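Local coordinates for DUF7790 domain-containing protein (Leptospira interrogans serogroup Icterohaemorrhagiae serovar copenhageni, PDB 6ULO) that is of unknown function but folds as a Rossmann-like alpha/beta domain and is probably tethered to a membrane by a transmembrane helix in its full-length form, at residues Q74-A79 with D85-M90; I102-L107 with K184-G189; V251-S256 with Q301-G306. All coordinates share one frame; numbering follows the deposited sequence.

Contact 1 (Q74-A79 with D85-M90); sequences QNLTIA and DFIYLM
Ile-87 and Leu-89 of strand 86-91 raise their side chains against helix 74-82, and three residues of the helix face receive them: Asn-75, Leu-76 and, one turn on from Asn-75, Ala-79. The short axes run nearly antiparallel, at 155°, with a closest approach of 10.0 Å. Ile-87 does its touching with the far end of its longer branch. With CG1 anti to the carbonyl carbon (chi1 -56°) and the rest of the branch extended, CD1 is carried up to the helix, where it lies only 3.4 Å from Ala-79 CB, tighter than ordinary van der Waals contact. The same methyl meets Leu-76 CD2 at 4.0 Å, the two side chains crossing at about a right angle. Leu-76 starts off along the flank of the helix, and its branched end is what brings it near the strand.

Leu-89 slides past Asn-75 in the opposite direction. Its CD2 rests 3.5 Å from Asn-75 CB and also touches the amide carbon, 3.8 Å from Asn-75 CG. A buried amide beside a leucine needs its polar atoms paired, and here they are: OD1 bonds to Tyr-67 OH, while ND2 bonds to the carbonyl oxygens of Val-70 and Ser-72. Bonds at both OD1 and ND2 fix the rotation of the amide, and Leu-89 meets mainly its CB, with the amide end close by.

The alternation of the strand divides its residues between two layers, since Tyr-88 and Met-90 touch helix 203-214 instead. Strand 66-69, helix 74-82 and strand 86-91 follow one another in the chain, with both strands parallel in the sheet. The packing is therefore the inner face of a classical beta-alpha-beta unit, in keeping with the Rossmann-like family of this domain.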
# COMPACT_ATOMS: atom_id res chain seq x y z
N GLN A 74 5.82 -1.48 -1.00
CA GLN A 74 5.96 -0.20 -0.32
C GLN A 74 4.90 -0.03 0.77
O GLN A 74 5.11 0.70 1.74
CB GLN A 74 5.94 0.97 -1.30
CG GLN A 74 4.58 1.30 -1.90
CD GLN A 74 4.27 0.57 -3.18
OE1 GLN A 74 4.51 -0.63 -3.30
NE2 GLN A 74 3.68 1.26 -4.14
N ASN A 75 3.75 -0.71 0.63
CA ASN A 75 2.72 -0.67 1.66
C ASN A 75 3.18 -1.31 2.95
O ASN A 75 2.78 -0.88 4.03
CB ASN A 75 1.48 -1.39 1.15
CG ASN A 75 0.83 -0.62 0.02
OD1 ASN A 75 0.24 0.44 0.24
ND2 ASN A 75 0.92 -1.14 -1.19
N LEU A 76 3.98 -2.37 2.84
CA LEU A 76 4.51 -3.02 4.03
C LEU A 76 5.51 -2.11 4.73
O LEU A 76 5.55 -2.04 5.97
CB LEU A 76 5.11 -4.38 3.67
CG LEU A 76 4.13 -5.28 2.90
CD1 LEU A 76 4.80 -6.60 2.60
CD2 LEU A 76 2.83 -5.54 3.63
N THR A 77 6.32 -1.37 3.96
CA THR A 77 7.20 -0.38 4.56
C THR A 77 6.40 0.63 5.39
O THR A 77 6.72 0.89 6.56
CB THR A 77 7.99 0.33 3.48
OG1 THR A 77 8.84 -0.65 2.87
CG2 THR A 77 8.84 1.47 4.03
N ILE A 78 5.35 1.21 4.79
CA ILE A 78 4.65 2.28 5.49
C ILE A 78 3.88 1.71 6.68
O ILE A 78 3.84 2.30 7.77
CB ILE A 78 3.72 3.02 4.52
CG1 ILE A 78 4.51 3.61 3.34
CG2 ILE A 78 2.90 4.06 5.24
CD1 ILE A 78 3.62 4.17 2.21
N ALA A 79 3.25 0.53 6.50
CA ALA A 79 2.47 -0.10 7.57
C ALA A 79 3.35 -0.47 8.76
O ALA A 79 2.89 -0.40 9.91
CB ALA A 79 1.75 -1.33 7.06
N ASP A 85 -2.65 -2.25 12.45
CA ASP A 85 -3.18 -3.47 13.04
C ASP A 85 -3.51 -4.53 12.00
O ASP A 85 -3.41 -5.73 12.27
CB ASP A 85 -4.47 -3.18 13.80
CG ASP A 85 -4.29 -2.20 14.92
OD1 ASP A 85 -3.29 -2.31 15.63
OD2 ASP A 85 -5.23 -1.37 15.12
N PHE A 86 -3.94 -4.11 10.81
CA PHE A 86 -4.32 -4.99 9.71
C PHE A 86 -3.99 -4.23 8.44
O PHE A 86 -3.97 -2.99 8.44
CB PHE A 86 -5.82 -5.31 9.71
CG PHE A 86 -6.33 -5.91 11.00
CD1 PHE A 86 -6.25 -7.28 11.21
CD2 PHE A 86 -6.83 -5.12 12.02
CE1 PHE A 86 -6.67 -7.86 12.40
CE2 PHE A 86 -7.28 -5.69 13.21
CZ PHE A 86 -7.17 -7.07 13.40
N ILE A 87 -3.70 -4.97 7.37
CA ILE A 87 -3.29 -4.37 6.10
C ILE A 87 -4.15 -4.94 4.97
O ILE A 87 -4.04 -6.13 4.66
CB ILE A 87 -1.81 -4.64 5.79
CG1 ILE A 87 -0.90 -4.15 6.91
CG2 ILE A 87 -1.43 -4.02 4.44
CD1 ILE A 87 0.56 -4.53 6.73
N TYR A 88 -4.96 -4.08 4.34
CA TYR A 88 -5.60 -4.43 3.07
C TYR A 88 -4.73 -3.93 1.91
O TYR A 88 -4.41 -2.74 1.82
CB TYR A 88 -6.97 -3.77 2.96
CG TYR A 88 -8.10 -4.56 3.59
CD1 TYR A 88 -8.38 -5.87 3.19
CD2 TYR A 88 -8.98 -3.94 4.48
CE1 TYR A 88 -9.50 -6.57 3.72
CE2 TYR A 88 -10.10 -4.62 4.98
CZ TYR A 88 -10.34 -5.92 4.59
OH TYR A 88 -11.43 -6.54 5.09
N LEU A 89 -4.36 -4.83 1.02
CA LEU A 89 -3.64 -4.49 -0.21
C LEU A 89 -4.67 -4.64 -1.31
O LEU A 89 -4.93 -5.75 -1.78
CB LEU A 89 -2.43 -5.40 -0.40
CG LEU A 89 -1.43 -5.35 0.76
CD1 LEU A 89 -0.35 -6.36 0.51
CD2 LEU A 89 -0.81 -3.97 0.86
N MET A 90 -5.28 -3.53 -1.70
CA MET A 90 -6.36 -3.54 -2.68
C MET A 90 -5.82 -3.02 -4.00
O MET A 90 -5.40 -1.86 -4.07
CB MET A 90 -7.54 -2.66 -2.24
CG MET A 90 -8.68 -2.72 -3.24
SD MET A 90 -10.02 -1.51 -2.93
CE MET A 90 -9.28 -0.06 -3.65

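Contact 2 (I102-L107 with K184-G189); sequences ITILFL and KLAIEG
Ala-186 lays its methyl over the base of the Leu-107 side chain, CB to CB at 3.8 Å, and this small methyl takes part in every contact between the two segments of helices 94-109 and 176-187. With CG beside the backbone N and anti to the carbonyl carbon (chi1 -73°), Leu-107 also brings CD1 to 4.2 Å from Ala-186 CB. One turn back, Ile-104 adds a looser contact: its CG2 is 4.2 Å from Ala-186 CB, and its carbonyl oxygen is about as close. The methyl thus sits between two residues three apart on the facing helix. A side chain this short leaves room for the backbones to come together, and the CA atoms of Ile-104 and Ala-186 are only 5.8 Å apart.

No hydrogen bond joins the two six-residue segments, yet polar links run just beside them. Arg-183 donates through NE to the carbonyl oxygen of Leu-107, and Gln-108 donates through NE2 to that of Ala-186. The latter oxygen is doubly used, for it also accepts from Gly-189 N at 3.2 Å, where the helix is brought to an end. Gly-189 has a positive phi of 77°, a conformation that favours glycine, and completes a Schellman motif with its bonds back into the last turn.

After Lys-190 the chain enters strand 191-195, whose Ile-191 touches both Ile-104 and Ala-186 and so closes the contact from the sheet side. Helix 94-109 follows strand 86-91, and helix 176-187 leads into strand 191-195, its parallel neighbour. The two helices are the first and last of a long, largely helical connection between those strands: an elaborated beta-alpha-beta crossover, with an alanine at its close helix-helix contact and a Schellman cap at its exit.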
# COMPACT_ATOMS: atom_id res chain seq x y z
N ILE A 102 2.09 -13.95 -3.13
CA ILE A 102 3.38 -14.61 -3.04
C ILE A 102 4.23 -14.00 -1.94
O ILE A 102 4.82 -14.71 -1.13
CB ILE A 102 4.11 -14.58 -4.40
CG1 ILE A 102 3.30 -15.35 -5.44
CG2 ILE A 102 5.53 -15.12 -4.25
CD1 ILE A 102 3.78 -15.10 -6.87
N THR A 103 4.31 -12.67 -1.89
CA THR A 103 5.10 -12.02 -0.84
C THR A 103 4.65 -12.45 0.55
O THR A 103 5.49 -12.71 1.43
CB THR A 103 4.99 -10.51 -1.04
OG1 THR A 103 5.85 -10.16 -2.11
CG2 THR A 103 5.33 -9.69 0.22
N ILE A 104 3.33 -12.56 0.77
CA ILE A 104 2.85 -12.96 2.09
C ILE A 104 3.28 -14.38 2.42
O ILE A 104 3.69 -14.68 3.55
CB ILE A 104 1.32 -12.77 2.15
CG1 ILE A 104 1.00 -11.27 2.07
CG2 ILE A 104 0.71 -13.44 3.39
CD1 ILE A 104 -0.43 -10.96 1.68
N LEU A 105 3.17 -15.29 1.45
CA LEU A 105 3.64 -16.66 1.67
C LEU A 105 5.12 -16.67 2.01
O LEU A 105 5.55 -17.36 2.95
CB LEU A 105 3.37 -17.46 0.40
CG LEU A 105 3.92 -18.89 0.34
CD1 LEU A 105 3.33 -19.81 1.42
CD2 LEU A 105 3.68 -19.46 -1.08
N PHE A 106 5.92 -15.87 1.28
CA PHE A 106 7.36 -15.84 1.57
C PHE A 106 7.63 -15.27 2.96
O PHE A 106 8.49 -15.78 3.68
CB PHE A 106 8.12 -15.03 0.53
CG PHE A 106 8.17 -15.62 -0.85
CD1 PHE A 106 7.73 -16.91 -1.13
CD2 PHE A 106 8.70 -14.84 -1.90
CE1 PHE A 106 7.82 -17.41 -2.42
CE2 PHE A 106 8.80 -15.33 -3.18
CZ PHE A 106 8.36 -16.64 -3.44
N LEU A 107 6.90 -14.24 3.37
CA LEU A 107 7.05 -13.71 4.72
C LEU A 107 6.75 -14.77 5.76
O LEU A 107 7.50 -14.93 6.73
CB LEU A 107 6.11 -12.51 4.95
CG LEU A 107 6.52 -11.22 4.22
CD1 LEU A 107 5.32 -10.25 4.22
CD2 LEU A 107 7.74 -10.59 4.91
N LYS A 184 4.86 -10.99 11.51
CA LYS A 184 3.84 -11.36 12.47
C LYS A 184 2.44 -11.16 11.89
O LYS A 184 1.59 -12.06 11.95
CB LYS A 184 4.01 -10.54 13.75
CG LYS A 184 2.97 -10.91 14.81
CD LYS A 184 3.09 -10.03 16.02
CE LYS A 184 2.14 -10.42 17.12
NZ LYS A 184 1.93 -9.27 18.03
N LEU A 185 2.20 -10.01 11.26
CA LEU A 185 0.92 -9.80 10.57
C LEU A 185 0.69 -10.86 9.50
O LEU A 185 -0.44 -11.35 9.35
CB LEU A 185 0.86 -8.40 9.95
CG LEU A 185 0.95 -7.22 10.91
CD1 LEU A 185 0.83 -5.90 10.12
CD2 LEU A 185 -0.13 -7.30 12.01
N ALA A 186 1.73 -11.20 8.73
CA ALA A 186 1.56 -12.19 7.67
C ALA A 186 1.13 -13.52 8.25
O ALA A 186 0.20 -14.15 7.74
CB ALA A 186 2.83 -12.33 6.85
N ILE A 187 1.82 -13.97 9.30
CA ILE A 187 1.51 -15.25 9.94
C ILE A 187 0.08 -15.25 10.46
O ILE A 187 -0.60 -16.29 10.41
CB ILE A 187 2.54 -15.51 11.06
CG1 ILE A 187 3.86 -15.89 10.43
CG2 ILE A 187 2.05 -16.65 11.99
CD1 ILE A 187 5.01 -15.97 11.44
N GLU A 188 -0.39 -14.13 10.98
CA GLU A 188 -1.70 -14.03 11.59
C GLU A 188 -2.83 -13.84 10.59
O GLU A 188 -3.98 -13.74 11.01
CB GLU A 188 -1.68 -12.88 12.62
CG GLU A 188 -0.82 -13.26 13.81
CD GLU A 188 -0.58 -12.16 14.82
OE1 GLU A 188 -0.81 -10.97 14.53
OE2 GLU A 188 -0.09 -12.51 15.93
N GLY A 189 -2.54 -13.79 9.29
CA GLY A 189 -3.58 -13.60 8.31
C GLY A 189 -4.05 -12.18 8.21
O GLY A 189 -5.13 -11.91 7.66

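Contact 3 (V251-S256 with Q301-G306); sequences VVRTIS and QVMVEG
The guanidinium group of Arg-253 has Val-251 CG1 3.7 Å above one face, displaced toward the rim, and forms a cation-pi contact with Phe-286. Its nitrogens are engaged too: NE makes a salt bridge with Glu-227, and NH1 bonds to Gln-281. The setting is helix-on-sheet packing in the Rossmann-like alpha/beta fold, with helix 299-306 lying over strands 249-255 and 277-282; Met-303 and Val-302 also touch the latter strand, at Cys-279 and Gln-281. Away from the strand, the Gln-301 amide donates NE2 to Glu-305 OE2 at 2.9 Å, nearly in its own plane but from above the carboxylate plane, about 50° out of it.

Across the contact Arg-253 offers only its aliphatic part. It slides past Met-303 in the opposite direction, CD lying 4.1 Å from SD. Ile-255 makes the closer contacts, and CG1, placed between its backbone N and carbonyl carbon (chi1 62°), sends the longer branch toward the helix. Met-303, bent at its last torsion, comes to meet it tip to tip. The sulfur lies 3.7 Å from Ile-255 CG2, and the terminal methyl Met-303 CE rests 3.6 Å from Ile-255 CD1.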
# COMPACT_ATOMS: atom_id res chain seq x y z
N VAL A 251 -4.28 10.17 4.40
CA VAL A 251 -4.00 9.81 3.01
C VAL A 251 -2.52 9.98 2.75
O VAL A 251 -1.93 10.99 3.16
CB VAL A 251 -4.77 10.75 2.06
CG1 VAL A 251 -4.38 10.50 0.60
CG2 VAL A 251 -6.29 10.68 2.25
N VAL A 252 -1.92 9.04 2.02
CA VAL A 252 -0.59 9.18 1.47
C VAL A 252 -0.70 9.09 -0.05
O VAL A 252 -1.30 8.15 -0.58
CB VAL A 252 0.34 8.08 2.00
CG1 VAL A 252 1.73 8.18 1.31
CG2 VAL A 252 0.43 8.13 3.51
N ARG A 253 -0.09 10.05 -0.77
CA ARG A 253 -0.10 10.03 -2.23
C ARG A 253 1.21 10.63 -2.72
O ARG A 253 1.97 11.25 -1.97
CB ARG A 253 -1.29 10.84 -2.81
CG ARG A 253 -1.20 12.33 -2.51
CD ARG A 253 -2.21 13.15 -3.27
NE ARG A 253 -3.59 12.84 -2.93
CZ ARG A 253 -4.30 13.43 -1.97
NH1 ARG A 253 -3.75 14.34 -1.17
NH2 ARG A 253 -5.59 13.09 -1.79
N THR A 254 1.43 10.46 -4.02
CA THR A 254 2.49 11.19 -4.71
C THR A 254 1.89 11.85 -5.95
O THR A 254 0.82 11.47 -6.44
CB THR A 254 3.60 10.23 -5.16
OG1 THR A 254 3.03 9.12 -5.88
CG2 THR A 254 4.36 9.72 -3.97
N ILE A 255 2.60 12.88 -6.43
CA ILE A 255 2.29 13.52 -7.70
C ILE A 255 3.58 13.70 -8.50
O ILE A 255 4.69 13.58 -7.98
CB ILE A 255 1.55 14.86 -7.58
CG1 ILE A 255 2.40 15.90 -6.83
CG2 ILE A 255 0.09 14.64 -7.05
CD1 ILE A 255 1.90 17.34 -7.08
N SER A 256 3.40 14.01 -9.78
CA SER A 256 4.55 14.14 -10.67
C SER A 256 4.40 15.29 -11.65
O SER A 256 5.14 15.33 -12.63
CB SER A 256 4.80 12.81 -11.40
OG SER A 256 3.68 12.44 -12.20
N GLN A 301 -5.32 19.76 -7.89
CA GLN A 301 -6.05 20.94 -7.44
C GLN A 301 -6.21 20.96 -5.92
O GLN A 301 -6.11 22.01 -5.28
CB GLN A 301 -7.41 21.01 -8.14
CG GLN A 301 -8.25 22.19 -7.67
CD GLN A 301 -9.58 22.30 -8.38
OE1 GLN A 301 -9.92 21.49 -9.24
NE2 GLN A 301 -10.36 23.31 -8.01
N VAL A 302 -6.47 19.80 -5.31
CA VAL A 302 -6.49 19.70 -3.85
C VAL A 302 -5.19 20.24 -3.25
O VAL A 302 -5.19 20.98 -2.26
CB VAL A 302 -6.75 18.23 -3.44
CG1 VAL A 302 -6.58 18.03 -1.92
CG2 VAL A 302 -8.15 17.80 -3.89
N MET A 303 -4.06 19.86 -3.85
CA MET A 303 -2.76 20.30 -3.34
C MET A 303 -2.49 21.78 -3.64
O MET A 303 -1.94 22.48 -2.79
CB MET A 303 -1.66 19.41 -3.90
CG MET A 303 -1.76 17.99 -3.36
SD MET A 303 -0.56 16.86 -4.10
CE MET A 303 0.97 17.67 -3.62
N VAL A 304 -2.85 22.26 -4.84
CA VAL A 304 -2.65 23.67 -5.19
C VAL A 304 -3.39 24.56 -4.20
O VAL A 304 -2.85 25.56 -3.72
CB VAL A 304 -3.11 23.94 -6.63
CG1 VAL A 304 -3.23 25.46 -6.89
CG2 VAL A 304 -2.13 23.32 -7.62
N GLU A 305 -4.65 24.21 -3.90
CA GLU A 305 -5.52 25.04 -3.08
C GLU A 305 -5.38 24.76 -1.60
O GLU A 305 -5.68 25.64 -0.78
CB GLU A 305 -6.97 24.81 -3.48
CG GLU A 305 -7.29 25.26 -4.89
CD GLU A 305 -8.76 25.19 -5.23
OE1 GLU A 305 -9.59 24.92 -4.33
OE2 GLU A 305 -9.08 25.40 -6.41
N GLY A 306 -4.95 23.56 -1.23
CA GLY A 306 -4.99 23.20 0.17
C GLY A 306 -3.66 22.85 0.80
O GLY A 306 -3.60 22.62 2.01

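The three contacts come in series along the chain, each closing before the next opens. Contact 1 is near the centre of the molecule; the centres of contacts 2 and 3 lie about 12 and about 21 Å from that of contact 1, and about 32 Å from each other, on opposite sides of the chain's centre. Contacts 1 and 2 form one continuous apolar core: Leu-185 CD1 packs 3.7 Å from Ile-87 CD1, and Leu-76 CD1 lies 3.9 Å from Thr-103 CG2. Contact 3 does not touch them, but strands 86-91 and 249-255 belong to the same mixed sheet, which therefore connects the largely helical connection near one end of the sheet to the antiparallel strands near the other.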